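Local coordinates for beta-glucoside phosphorylase BglX (Unidentified, PDB 5VQE), which probably breaks beta-glucosides by phosphorolysis as a family 3 glycoside hydrolase relative, binding 2-deoxy-2-fluoroglucose in its active-site pocket, at residues A[469-474]-A[505-510]; A[431-436]-A[535-540]; A[74-79]-A[364-369]; A[133-138]-A[373-378]. All coordinates share one frame; numbering follows the deposited sequence.

Contact 1: residues A[469-474]-A[505-510]; sequences LFIYYA and PTLFLS
Bridged across the strands, Tyr472 and Phe508 place their rings by different first torsions: Tyr472 has CG anti to its carbonyl carbon (chi1 -76°), whereas Phe508 has CG anti to its backbone N (chi1 -165°). The two rings come out near parallel, with planes 16° apart, but they are slid past each other and barely overlap. Their centroids are 5.5 Å apart, and the closest touch is Tyr472 CB on Phe508 CD2 at 3.4 Å. The far end of the Phe508 ring reaches Ala474, with Phe508 CZ lying 3.5 Å from Ala474 CB. Thr506 CG2 also touches the tyrosine ring, 3.6 Å from Tyr472 CE1. The rings belong to one face of a parallel strand pair inside a mixed sheet, consistent with the second, alpha/beta domain of family 3 enzymes. Five backbone hydrogen bonds join the strands, among them Tyr472 N to Leu507 O and Leu509 N to Tyr472 O, both 2.9 Å. An alanine at Phe508 would probably open a gap beside Tyr472 and Ala474 and leave the Tyr526 ring of the next strand without the ring it meets here. The opposite face carries aliphatic contacts, with Ile471 CG2 3.9 Å from Leu509 CD1. At the chain's exit from the pair, a water donates to Ser510 OG, and more weakly to Ala474 O, while Ser510 OG is also hydrogen-bonded to Asn513 O.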
loop_
_atom_site.group_PDB
_atom_site.type_symbol
_atom_site.label_atom_id
_atom_site.label_comp_id
_atom_site.label_asym_id
_atom_site.label_seq_id
_atom_site.Cartn_x
_atom_site.Cartn_y
_atom_site.Cartn_z
ATOM N N LEU A 469 27.945 -1.762 -23.846
ATOM C CA LEU A 469 27.274 -2.006 -22.573
ATOM C C LEU A 469 25.775 -2.173 -22.798
ATOM O O LEU A 469 25.166 -1.404 -23.551
ATOM C CB LEU A 469 27.543 -0.847 -21.603
ATOM C CG LEU A 469 26.808 -0.853 -20.257
ATOM C CD1 LEU A 469 27.292 -1.987 -19.362
ATOM C CD2 LEU A 469 26.995 0.505 -19.572
ATOM N N PHE A 470 25.188 -3.179 -22.150
ATOM C CA PHE A 470 23.745 -3.310 -22.015
ATOM C C PHE A 470 23.350 -2.761 -20.650
ATOM O O PHE A 470 23.987 -3.094 -19.646
ATOM C CB PHE A 470 23.295 -4.777 -22.098
ATOM C CG PHE A 470 23.172 -5.330 -23.495
ATOM C CD1 PHE A 470 22.054 -5.066 -24.272
ATOM C CD2 PHE A 470 24.150 -6.165 -24.004
ATOM C CE1 PHE A 470 21.927 -5.607 -25.547
ATOM C CE2 PHE A 470 24.032 -6.711 -25.280
ATOM C CZ PHE A 470 22.924 -6.427 -26.051
ATOM N N ILE A 471 22.291 -1.955 -20.603
ATOM C CA ILE A 471 21.678 -1.545 -19.343
ATOM C C ILE A 471 20.209 -1.936 -19.369
ATOM O O ILE A 471 19.501 -1.632 -20.336
ATOM C CB ILE A 471 21.822 -0.036 -19.077
ATOM C CG1 ILE A 471 23.303 0.358 -19.056
ATOM C CG2 ILE A 471 21.150 0.306 -17.734
ATOM C CD1 ILE A 471 23.561 1.809 -18.654
ATOM N N TYR A 472 19.749 -2.592 -18.298
ATOM C CA TYR A 472 18.342 -2.955 -18.137
ATOM C C TYR A 472 17.640 -2.030 -17.145
ATOM O O TYR A 472 18.146 -1.790 -16.044
ATOM C CB TYR A 472 18.207 -4.408 -17.675
ATOM C CG TYR A 472 18.446 -5.381 -18.800
ATOM C CD1 TYR A 472 19.727 -5.661 -19.234
ATOM C CD2 TYR A 472 17.387 -5.986 -19.452
ATOM C CE1 TYR A 472 19.950 -6.529 -20.277
ATOM C CE2 TYR A 472 17.601 -6.859 -20.497
ATOM C CZ TYR A 472 18.887 -7.126 -20.902
ATOM O OH TYR A 472 19.115 -7.990 -21.952
ATOM N N TYR A 473 16.477 -1.508 -17.548
ATOM C CA TYR A 473 15.596 -0.725 -16.684
ATOM C C TYR A 473 14.357 -1.581 -16.439
ATOM O O TYR A 473 13.493 -1.697 -17.313
ATOM C CB TYR A 473 15.240 0.611 -17.330
ATOM C CG TYR A 473 14.565 1.602 -16.411
ATOM C CD1 TYR A 473 13.269 1.389 -15.946
ATOM C CD2 TYR A 473 15.220 2.767 -16.022
ATOM C CE1 TYR A 473 12.650 2.303 -15.108
ATOM C CE2 TYR A 473 14.611 3.683 -15.190
ATOM C CZ TYR A 473 13.333 3.449 -14.730
ATOM O OH TYR A 473 12.737 4.370 -13.904
ATOM N N ALA A 474 14.275 -2.184 -15.256
ATOM C CA ALA A 474 13.206 -3.114 -14.914
ATOM C C ALA A 474 12.239 -2.448 -13.946
ATOM O O ALA A 474 12.644 -2.006 -12.864
ATOM C CB ALA A 474 13.776 -4.391 -14.299
ATOM N N PRO A 505 29.381 -6.557 -21.668
ATOM C CA PRO A 505 29.064 -6.187 -20.281
ATOM C C PRO A 505 27.602 -5.794 -20.136
ATOM O O PRO A 505 27.057 -5.047 -20.954
ATOM C CB PRO A 505 30.002 -5.008 -20.010
ATOM C CG PRO A 505 31.158 -5.229 -20.931
ATOM C CD PRO A 505 30.556 -5.820 -22.174
ATOM N N THR A 506 26.955 -6.317 -19.095
ATOM C CA THR A 506 25.532 -6.095 -18.873
ATOM C C THR A 506 25.295 -5.637 -17.438
ATOM O O THR A 506 25.773 -6.267 -16.487
ATOM C CB THR A 506 24.731 -7.370 -19.177
ATOM O OG1 THR A 506 24.914 -7.730 -20.550
ATOM C CG2 THR A 506 23.247 -7.161 -18.933
ATOM N N LEU A 507 24.555 -4.540 -17.296
ATOM C CA LEU A 507 24.185 -3.967 -16.008
ATOM C C LEU A 507 22.669 -4.009 -15.876
ATOM O O LEU A 507 21.958 -3.613 -16.804
ATOM C CB LEU A 507 24.697 -2.526 -15.909
ATOM C CG LEU A 507 24.190 -1.647 -14.764
ATOM C CD1 LEU A 507 24.712 -2.162 -13.442
ATOM C CD2 LEU A 507 24.632 -0.206 -14.999
ATOM N N PHE A 508 22.175 -4.488 -14.731
ATOM C CA PHE A 508 20.740 -4.666 -14.509
ATOM C C PHE A 508 20.290 -3.788 -13.344
ATOM O O PHE A 508 20.822 -3.905 -12.237
ATOM C CB PHE A 508 20.394 -6.134 -14.231
ATOM C CG PHE A 508 18.925 -6.433 -14.346
ATOM C CD1 PHE A 508 18.051 -6.093 -13.327
ATOM C CD2 PHE A 508 18.415 -7.034 -15.483
ATOM C CE1 PHE A 508 16.698 -6.355 -13.444
ATOM C CE2 PHE A 508 17.070 -7.297 -15.600
ATOM C CZ PHE A 508 16.212 -6.957 -14.581
ATOM N N LEU A 509 19.321 -2.912 -13.606
ATOM C CA LEU A 509 18.751 -2.008 -12.615
ATOM C C LEU A 509 17.279 -2.347 -12.425
ATOM O O LEU A 509 16.497 -2.269 -13.379
ATOM C CB LEU A 509 18.882 -0.552 -13.062
ATOM C CG LEU A 509 20.244 -0.077 -13.570
ATOM C CD1 LEU A 509 20.112 1.325 -14.144
ATOM C CD2 LEU A 509 21.280 -0.116 -12.466
ATOM N N SER A 510 16.893 -2.692 -11.201
ATOM C CA SER A 510 15.484 -2.821 -10.850
ATOM C C SER A 510 15.022 -1.563 -10.127
ATOM O O SER A 510 15.624 -1.160 -9.126
ATOM C CB SER A 510 15.220 -4.028 -9.956
ATOM O OG SER A 510 13.847 -4.035 -9.589
HETATM O O HOH W 1 11.075 -4.221 -11.208
#

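Contact 2: residues A[431-436]-A[535-540]; sequences ARLFKG and ATVRMM
Val537 CG1 is the pivot of the apolar contacts, reaching two residues of the facing helix. It lies 3.7 Å from Phe434 CB, near the plane of the ring and at its edge, and 3.9 Å from Leu433 CD2. Phe434 has CG anti to its backbone N (chi1 -178°), and its ring extends on to Met540, where Phe434 CE1 is 4.0 Å from Met540 CG.

The second kind of contact is between an aliphatic group and a charged one. Leu433 CD1 sits over one face of the Arg538 guanidinium, 3.9 Å from Arg538 NH2, and the two side chains cross at about a right angle. The charge itself is answered within its own helix, where Arg538 NE forms a salt bridge with Glu534.

The helix segments run in nearly the same direction, crossing at -24° with their axes 9.7 Å apart, and pack on one face of the mixed sheet, as in an alpha/beta sandwich. Phe434 touches Ile471 of strand 469-475, and Val537 touches Tyr473. With methyl, methylene and ring carbons doing most of the touching, the helices are held together by shape and burial, while the arginine's polar bonding is directed along its own helix.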
loop_
_atom_site.group_PDB
_atom_site.type_symbol
_atom_site.label_atom_id
_atom_site.label_comp_id
_atom_site.label_asym_id
_atom_site.label_seq_id
_atom_site.Cartn_x
_atom_site.Cartn_y
_atom_site.Cartn_z
ATOM N N ALA A 431 12.029 5.975 -17.706
ATOM C CA ALA A 431 13.103 5.394 -18.502
ATOM C C ALA A 431 13.561 6.354 -19.593
ATOM O O ALA A 431 14.749 6.373 -19.933
ATOM C CB ALA A 431 12.664 4.064 -19.112
ATOM N N ARG A 432 12.639 7.146 -20.155
ATOM C CA ARG A 432 13.033 8.205 -21.082
ATOM C C ARG A 432 13.946 9.208 -20.390
ATOM O O ARG A 432 14.987 9.601 -20.932
ATOM C CB ARG A 432 11.801 8.918 -21.638
ATOM C CG ARG A 432 10.974 8.117 -22.634
ATOM C CD ARG A 432 9.939 9.028 -23.310
ATOM N NE ARG A 432 8.989 8.295 -24.145
ATOM C CZ ARG A 432 9.216 7.905 -25.399
ATOM N NH1 ARG A 432 10.378 8.159 -25.991
ATOM N NH2 ARG A 432 8.273 7.250 -26.065
ATOM N N LEU A 433 13.572 9.632 -19.181
ATOM C CA LEU A 433 14.434 10.527 -18.417
ATOM C C LEU A 433 15.809 9.910 -18.224
ATOM O O LEU A 433 16.836 10.548 -18.495
ATOM C CB LEU A 433 13.792 10.851 -17.065
ATOM C CG LEU A 433 14.660 11.714 -16.138
ATOM C CD1 LEU A 433 14.901 13.097 -16.750
ATOM C CD2 LEU A 433 14.040 11.824 -14.750
ATOM N N PHE A 434 15.847 8.662 -17.749
ATOM C CA PHE A 434 17.112 7.966 -17.542
ATOM C C PHE A 434 17.930 7.941 -18.828
ATOM O O PHE A 434 19.136 8.215 -18.817
ATOM C CB PHE A 434 16.837 6.544 -17.029
ATOM C CG PHE A 434 18.076 5.745 -16.725
ATOM C CD1 PHE A 434 18.823 6.003 -15.588
ATOM C CD2 PHE A 434 18.471 4.708 -17.556
ATOM C CE1 PHE A 434 19.947 5.264 -15.294
ATOM C CE2 PHE A 434 19.595 3.973 -17.276
ATOM C CZ PHE A 434 20.341 4.246 -16.137
ATOM N N LYS A 435 17.284 7.629 -19.955
ATOM C CA LYS A 435 17.986 7.638 -21.235
ATOM C C LYS A 435 18.591 9.012 -21.505
ATOM O O LYS A 435 19.777 9.129 -21.834
ATOM C CB LYS A 435 17.032 7.236 -22.362
ATOM C CG LYS A 435 17.686 7.123 -23.748
ATOM C CD LYS A 435 16.719 6.521 -24.755
ATOM C CE LYS A 435 17.375 6.248 -26.106
ATOM N NZ LYS A 435 17.720 7.504 -26.839
ATOM N N GLY A 436 17.789 10.065 -21.353
ATOM C CA GLY A 436 18.292 11.411 -21.600
ATOM C C GLY A 436 19.451 11.790 -20.698
ATOM O O GLY A 436 20.395 12.453 -21.133
ATOM N N ALA A 535 13.057 11.230 -8.806
ATOM C CA ALA A 535 14.097 11.374 -7.794
ATOM C C ALA A 535 15.044 10.183 -7.803
ATOM O O ALA A 535 16.267 10.351 -7.723
ATOM C CB ALA A 535 13.465 11.544 -6.416
ATOM N N THR A 536 14.501 8.967 -7.907
ATOM C CA THR A 536 15.351 7.785 -7.871
ATOM C C THR A 536 16.163 7.651 -9.146
ATOM O O THR A 536 17.303 7.175 -9.103
ATOM C CB THR A 536 14.496 6.540 -7.644
ATOM O OG1 THR A 536 13.687 6.741 -6.480
ATOM C CG2 THR A 536 15.363 5.301 -7.453
ATOM N N VAL A 537 15.601 8.069 -10.280
ATOM C CA VAL A 537 16.331 8.013 -11.545
ATOM C C VAL A 537 17.525 8.959 -11.507
ATOM O O VAL A 537 18.637 8.598 -11.907
ATOM C CB VAL A 537 15.391 8.337 -12.720
ATOM C CG1 VAL A 537 16.184 8.642 -13.999
ATOM C CG2 VAL A 537 14.415 7.179 -12.974
ATOM N N ARG A 538 17.314 10.187 -11.032
ATOM C CA ARG A 538 18.413 11.148 -10.975
ATOM C C ARG A 538 19.506 10.678 -10.026
ATOM O O ARG A 538 20.695 10.835 -10.316
ATOM C CB ARG A 538 17.897 12.531 -10.565
ATOM C CG ARG A 538 16.958 13.145 -11.576
ATOM C CD ARG A 538 16.603 14.586 -11.254
ATOM N NE ARG A 538 15.723 15.147 -12.280
ATOM C CZ ARG A 538 16.138 15.694 -13.424
ATOM N NH1 ARG A 538 17.430 15.778 -13.707
ATOM N NH2 ARG A 538 15.251 16.157 -14.295
ATOM N N MET A 539 19.134 10.092 -8.890
ATOM C CA MET A 539 20.156 9.626 -7.956
ATOM C C MET A 539 20.858 8.376 -8.475
ATOM O O MET A 539 22.044 8.167 -8.190
ATOM C CB MET A 539 19.542 9.371 -6.577
ATOM C CG MET A 539 19.187 10.631 -5.806
ATOM S SD MET A 539 20.569 11.810 -5.712
ATOM C CE MET A 539 21.842 10.790 -5.025
ATOM N N MET A 540 20.158 7.540 -9.237
ATOM C CA MET A 540 20.821 6.415 -9.887
ATOM C C MET A 540 21.947 6.906 -10.789
ATOM O O MET A 540 23.058 6.369 -10.767
ATOM C CB MET A 540 19.801 5.613 -10.693
ATOM C CG MET A 540 20.382 4.402 -11.408
ATOM S SD MET A 540 20.959 3.125 -10.283
ATOM C CE MET A 540 19.396 2.417 -9.783
#

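Contact 3: residues A[74-79]-A[364-369]; sequences EFTQRL and DVVPPL
Val365 and Val366 press against Thr76 and Gln77 of helix 69-82, which follows strand 61-64 in the TIM-barrel-type domain of this family 3 protein. The valines belong to an irregular segment in the connection from helix 340-356 to helix 378-391, so the contact lays the departing chain against the outside of a barrel helix. Val365 comes first and works through a single methyl: Val365 CG1 lies 3.5 Å from Thr76 O and 3.6 Å from Gln77 CA, against helix backbone more than side chain. The Thr76 methyl is also near, with Thr76 CG2 3.8 Å from Val365 CG1.

Val366 divides its two branches between the same helical residues. Its CG1, anti to the carbonyl carbon (chi1 -70°), meets Thr76 CG2 at 3.5 Å, tighter than usual for two carbons. Val366 CG2 takes the crowded position between backbone N and carbonyl carbon and turns to Gln77, lying 3.8 Å from Gln77 CG and 3.9 Å from Gln77 NE2, with the two side chains at about a right angle. While the Thr76 methyl faces the valines, its hydroxyl is hydrogen-bonded to Tyr64 OH and Val139 O.

Farther along, the segment stays with the same helix through Arg73. Pro367 O accepts a hydrogen bond from Arg73 NH2, and Leu369 then touches the side chain that carries this NH2.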
loop_
_atom_site.group_PDB
_atom_site.type_symbol
_atom_site.label_atom_id
_atom_site.label_comp_id
_atom_site.label_asym_id
_atom_site.label_seq_id
_atom_site.Cartn_x
_atom_site.Cartn_y
_atom_site.Cartn_z
ATOM N N GLU A 74 -12.500 19.774 -3.573
ATOM C CA GLU A 74 -13.875 20.125 -3.893
ATOM C C GLU A 74 -14.829 19.014 -3.470
ATOM O O GLU A 74 -15.898 19.284 -2.907
ATOM C CB GLU A 74 -13.990 20.411 -5.394
ATOM C CG GLU A 74 -15.354 20.878 -5.849
ATOM C CD GLU A 74 -15.512 20.781 -7.353
ATOM O OE1 GLU A 74 -16.439 20.082 -7.813
ATOM O OE2 GLU A 74 -14.692 21.393 -8.072
ATOM N N PHE A 75 -14.450 17.758 -3.711
ATOM C CA PHE A 75 -15.295 16.642 -3.300
ATOM C C PHE A 75 -15.503 16.628 -1.789
ATOM O O PHE A 75 -16.614 16.371 -1.314
ATOM C CB PHE A 75 -14.689 15.323 -3.768
ATOM C CG PHE A 75 -14.940 15.001 -5.222
ATOM C CD1 PHE A 75 -15.499 15.929 -6.084
ATOM C CD2 PHE A 75 -14.613 13.753 -5.722
ATOM C CE1 PHE A 75 -15.720 15.615 -7.413
ATOM C CE2 PHE A 75 -14.835 13.436 -7.050
ATOM C CZ PHE A 75 -15.386 14.365 -7.893
ATOM N N THR A 76 -14.448 16.891 -1.012
ATOM C CA THR A 76 -14.600 16.885 0.439
ATOM C C THR A 76 -15.638 17.906 0.886
ATOM O O THR A 76 -16.481 17.615 1.743
ATOM C CB THR A 76 -13.259 17.165 1.116
ATOM O OG1 THR A 76 -12.359 16.085 0.856
ATOM C CG2 THR A 76 -13.435 17.326 2.633
ATOM N N GLN A 77 -15.580 19.117 0.329
ATOM C CA GLN A 77 -16.543 20.148 0.698
ATOM C C GLN A 77 -17.958 19.711 0.357
ATOM O O GLN A 77 -18.871 19.789 1.190
ATOM C CB GLN A 77 -16.197 21.458 -0.014
ATOM C CG GLN A 77 -14.960 22.145 0.536
ATOM C CD GLN A 77 -14.535 23.333 -0.308
ATOM O OE1 GLN A 77 -14.170 23.179 -1.474
ATOM N NE2 GLN A 77 -14.589 24.526 0.274
ATOM N N ARG A 78 -18.156 19.237 -0.868
ATOM C CA ARG A 78 -19.483 18.824 -1.296
ATOM C C ARG A 78 -19.995 17.664 -0.453
ATOM O O ARG A 78 -21.138 17.679 0.021
ATOM C CB ARG A 78 -19.439 18.442 -2.766
ATOM C CG ARG A 78 -19.081 19.607 -3.678
ATOM C CD ARG A 78 -18.848 19.111 -5.078
ATOM N NE ARG A 78 -19.984 18.346 -5.571
ATOM C CZ ARG A 78 -20.024 17.754 -6.759
ATOM N NH1 ARG A 78 -18.984 17.833 -7.584
ATOM N NH2 ARG A 78 -21.107 17.081 -7.119
ATOM N N LEU A 79 -19.155 16.651 -0.247
ATOM C CA LEU A 79 -19.591 15.473 0.494
ATOM C C LEU A 79 -19.924 15.820 1.934
ATOM O O LEU A 79 -20.991 15.455 2.442
ATOM C CB LEU A 79 -18.512 14.396 0.439
ATOM C CG LEU A 79 -18.391 13.684 -0.898
ATOM C CD1 LEU A 79 -17.098 12.885 -0.930
ATOM C CD2 LEU A 79 -19.593 12.788 -1.140
ATOM N N ASP A 364 -15.070 24.896 9.322
ATOM C CA ASP A 364 -14.743 24.679 7.925
ATOM C C ASP A 364 -14.491 23.195 7.697
ATOM O O ASP A 364 -14.009 22.484 8.581
ATOM C CB ASP A 364 -13.514 25.490 7.510
ATOM N N VAL A 365 -14.826 22.734 6.493
ATOM C CA VAL A 365 -14.772 21.314 6.165
ATOM C C VAL A 365 -13.455 20.925 5.500
ATOM O O VAL A 365 -13.147 19.725 5.403
ATOM C CB VAL A 365 -15.993 20.947 5.291
ATOM C CG1 VAL A 365 -15.658 19.933 4.219
ATOM C CG2 VAL A 365 -17.128 20.447 6.180
ATOM N N VAL A 366 -12.669 21.896 5.050
ATOM C CA VAL A 366 -11.304 21.662 4.588
ATOM C C VAL A 366 -10.412 22.749 5.160
ATOM O O VAL A 366 -10.897 23.795 5.617
ATOM C CB VAL A 366 -11.207 21.654 3.050
ATOM C CG1 VAL A 366 -11.887 20.419 2.473
ATOM C CG2 VAL A 366 -11.816 22.934 2.464
ATOM N N PRO A 367 -9.101 22.532 5.161
ATOM C CA PRO A 367 -8.187 23.577 5.635
ATOM C C PRO A 367 -8.188 24.747 4.671
ATOM O O PRO A 367 -8.708 24.631 3.552
ATOM C CB PRO A 367 -6.817 22.876 5.668
ATOM C CG PRO A 367 -7.098 21.408 5.424
ATOM C CD PRO A 367 -8.372 21.352 4.667
ATOM N N PRO A 368 -7.621 25.888 5.063
ATOM C CA PRO A 368 -7.525 27.021 4.134
ATOM C C PRO A 368 -6.830 26.626 2.837
ATOM O O PRO A 368 -6.014 25.701 2.803
ATOM C CB PRO A 368 -6.706 28.055 4.915
ATOM C CG PRO A 368 -6.900 27.701 6.350
ATOM C CD PRO A 368 -7.094 26.210 6.399
ATOM N N LEU A 369 -7.166 27.348 1.762
ATOM C CA LEU A 369 -6.529 27.128 0.464
ATOM C C LEU A 369 -5.013 27.118 0.587
ATOM O O LEU A 369 -4.334 26.382 -0.137
ATOM C CB LEU A 369 -6.975 28.221 -0.516
ATOM C CG LEU A 369 -7.289 27.902 -1.986
ATOM C CD1 LEU A 369 -6.022 27.711 -2.802
ATOM C CD2 LEU A 369 -8.211 26.696 -2.139
#

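Contact 4: residues A[133-138]-A[373-378]; sequences ASEGSA and ERIQSK
Arg374 and Ser134 form the tight part of this contact. The arginine chain bends at chi3 (-65°), and its NE lies 2.9 Å from Ser134 OG, although the poor angle at hydrogen makes that bond weak. The better bond is from Arg374 NH1 to Ser134 O, 3.0 Å long; it lies in the carbonyl plane on a lone pair, and the oxygen is only 3° out of the guanidinium plane. Arg374 NE adds a weak bond of 3.3 Å to Ser134 O, so two nitrogens of one guanidinium converge on a single carbonyl oxygen. A leucine in place of Arg374 has no side-chain N-H to offer, so Ser134 O would lose these bonds and the turn would probably be less firmly tied to the helix.

Glu135 grips the next part of the turn. Its OE2 accepts from Gln376 N at 3.1 Å, met from well above the carboxylate plane, and is also hydrogen-bonded to Thr108 OG1 and His380 ND1. Ile375 makes apolar contacts at ordinary distance, its CG1 4.0 Å from Glu135 CB and its CD1 4.2 Å from Ala138 CB. Looser is the solvent side, where exposed Gln376 points its CB away from the helix, and its amide NE2 is bonded to Asp106 O.

Arg374 to Ser377 make a type II beta turn, and Ser377 is the N-cap of helix 378-391. The turn thus docks on the C-terminal part of helix 122-138, which precedes barrel strand 143-144, just before the chain enters the helix leading to strand 393-397.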
loop_
_atom_site.group_PDB
_atom_site.type_symbol
_atom_site.label_atom_id
_atom_site.label_comp_id
_atom_site.label_asym_id
_atom_site.label_seq_id
_atom_site.Cartn_x
_atom_site.Cartn_y
_atom_site.Cartn_z
ATOM N N ALA A 133 0.306 12.425 5.021
ATOM C CA ALA A 133 -0.719 13.074 5.820
ATOM C C ALA A 133 -0.775 14.571 5.544
ATOM O O ALA A 133 -1.865 15.160 5.521
ATOM C CB ALA A 133 -0.465 12.798 7.299
ATOM N N SER A 134 0.382 15.199 5.334
ATOM C CA SER A 134 0.399 16.624 5.023
ATOM C C SER A 134 -0.352 16.905 3.730
ATOM O O SER A 134 -1.216 17.790 3.679
ATOM C CB SER A 134 1.839 17.127 4.929
ATOM O OG SER A 134 1.854 18.498 4.592
ATOM N N GLU A 135 -0.040 16.157 2.670
ATOM C CA GLU A 135 -0.696 16.395 1.385
ATOM C C GLU A 135 -2.135 15.896 1.400
ATOM O O GLU A 135 -3.036 16.562 0.877
ATOM C CB GLU A 135 0.126 15.742 0.273
ATOM C CG GLU A 135 1.549 16.310 0.225
ATOM C CD GLU A 135 2.296 15.994 -1.047
ATOM O OE1 GLU A 135 1.820 15.142 -1.827
ATOM O OE2 GLU A 135 3.362 16.614 -1.272
ATOM N N GLY A 136 -2.383 14.753 2.039
ATOM C CA GLY A 136 -3.748 14.264 2.147
ATOM C C GLY A 136 -4.649 15.205 2.925
ATOM O O GLY A 136 -5.765 15.505 2.502
ATOM N N SER A 137 -4.180 15.683 4.080
ATOM C CA SER A 137 -5.042 16.516 4.916
ATOM C C SER A 137 -5.354 17.846 4.248
ATOM O O SER A 137 -6.406 18.436 4.518
ATOM C CB SER A 137 -4.412 16.748 6.296
ATOM O OG SER A 137 -3.174 17.441 6.232
ATOM N N ALA A 138 -4.472 18.327 3.369
ATOM C CA ALA A 138 -4.741 19.575 2.660
ATOM C C ALA A 138 -6.021 19.500 1.842
ATOM O O ALA A 138 -6.695 20.519 1.642
ATOM C CB ALA A 138 -3.567 19.925 1.750
ATOM N N GLU A 373 -0.547 24.530 -0.773
ATOM C CA GLU A 373 0.833 24.810 -1.151
ATOM C C GLU A 373 1.810 23.784 -0.601
ATOM O O GLU A 373 2.957 23.747 -1.051
ATOM C CB GLU A 373 1.240 26.211 -0.678
ATOM C CG GLU A 373 0.448 27.327 -1.351
ATOM C CD GLU A 373 0.852 28.715 -0.885
ATOM O OE1 GLU A 373 2.026 28.908 -0.493
ATOM O OE2 GLU A 373 -0.010 29.618 -0.908
ATOM N N ARG A 374 1.391 22.957 0.358
ATOM C CA ARG A 374 2.254 21.890 0.847
ATOM C C ARG A 374 2.427 20.784 -0.178
ATOM O O ARG A 374 3.402 20.029 -0.099
ATOM C CB ARG A 374 1.686 21.287 2.133
ATOM C CG ARG A 374 1.424 22.288 3.230
ATOM C CD ARG A 374 1.201 21.598 4.556
ATOM N NE ARG A 374 0.002 20.759 4.592
ATOM C CZ ARG A 374 -1.174 21.117 5.105
ATOM N NH1 ARG A 374 -2.189 20.251 5.107
ATOM N NH2 ARG A 374 -1.344 22.318 5.638
ATOM N N ILE A 375 1.486 20.649 -1.110
ATOM C CA ILE A 375 1.533 19.561 -2.075
ATOM C C ILE A 375 2.611 19.859 -3.106
ATOM O O ILE A 375 2.650 20.952 -3.686
ATOM C CB ILE A 375 0.161 19.367 -2.736
ATOM C CG1 ILE A 375 -0.907 19.139 -1.659
ATOM C CG2 ILE A 375 0.205 18.192 -3.690
ATOM C CD1 ILE A 375 -2.333 19.043 -2.182
ATOM N N GLN A 376 3.497 18.884 -3.331
ATOM C CA GLN A 376 4.681 19.051 -4.177
ATOM C C GLN A 376 5.542 20.217 -3.703
ATOM O O GLN A 376 6.198 20.888 -4.503
ATOM C CB GLN A 376 4.299 19.223 -5.650
ATOM C CG GLN A 376 3.812 17.938 -6.301
ATOM C CD GLN A 376 3.743 18.038 -7.813
ATOM O OE1 GLN A 376 4.757 18.239 -8.481
ATOM N NE2 GLN A 376 2.544 17.902 -8.361
ATOM N N SER A 377 5.565 20.449 -2.395
ATOM C CA SER A 377 6.397 21.499 -1.837
ATOM C C SER A 377 7.876 21.133 -1.950
ATOM O O SER A 377 8.254 19.966 -2.118
ATOM C CB SER A 377 6.032 21.746 -0.373
ATOM O OG SER A 377 6.347 20.618 0.420
ATOM N N LYS A 378 8.726 22.159 -1.850
ATOM C CA LYS A 378 10.163 21.927 -1.945
ATOM C C LYS A 378 10.630 20.972 -0.853
ATOM O O LYS A 378 11.464 20.093 -1.103
ATOM C CB LYS A 378 10.921 23.258 -1.861
#

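In the fold
The four contacts fall into two groups. Contacts 3 and 4, with centres 15 Å apart, touch through Pro367 and the C-terminal part of helix 122-138; both lay the connection between helices 340-356 and 378-391 against helices of the barrel domain, and their segments alternate along the chain. Contacts 1 and 2, with centres 13 Å apart, belong to the sheet domain, and contact 1 is nested within the loop that contact 2 closes. Helix and sheet meet where Leu509 touches Phe434 and Met540. Centres of contacts 1 and 3 lie about 46 Å apart, as expected for separate domains. Contacts 3 and 4 close before either opens, and helix 378-391 then leads to strand 393-397 of the second domain.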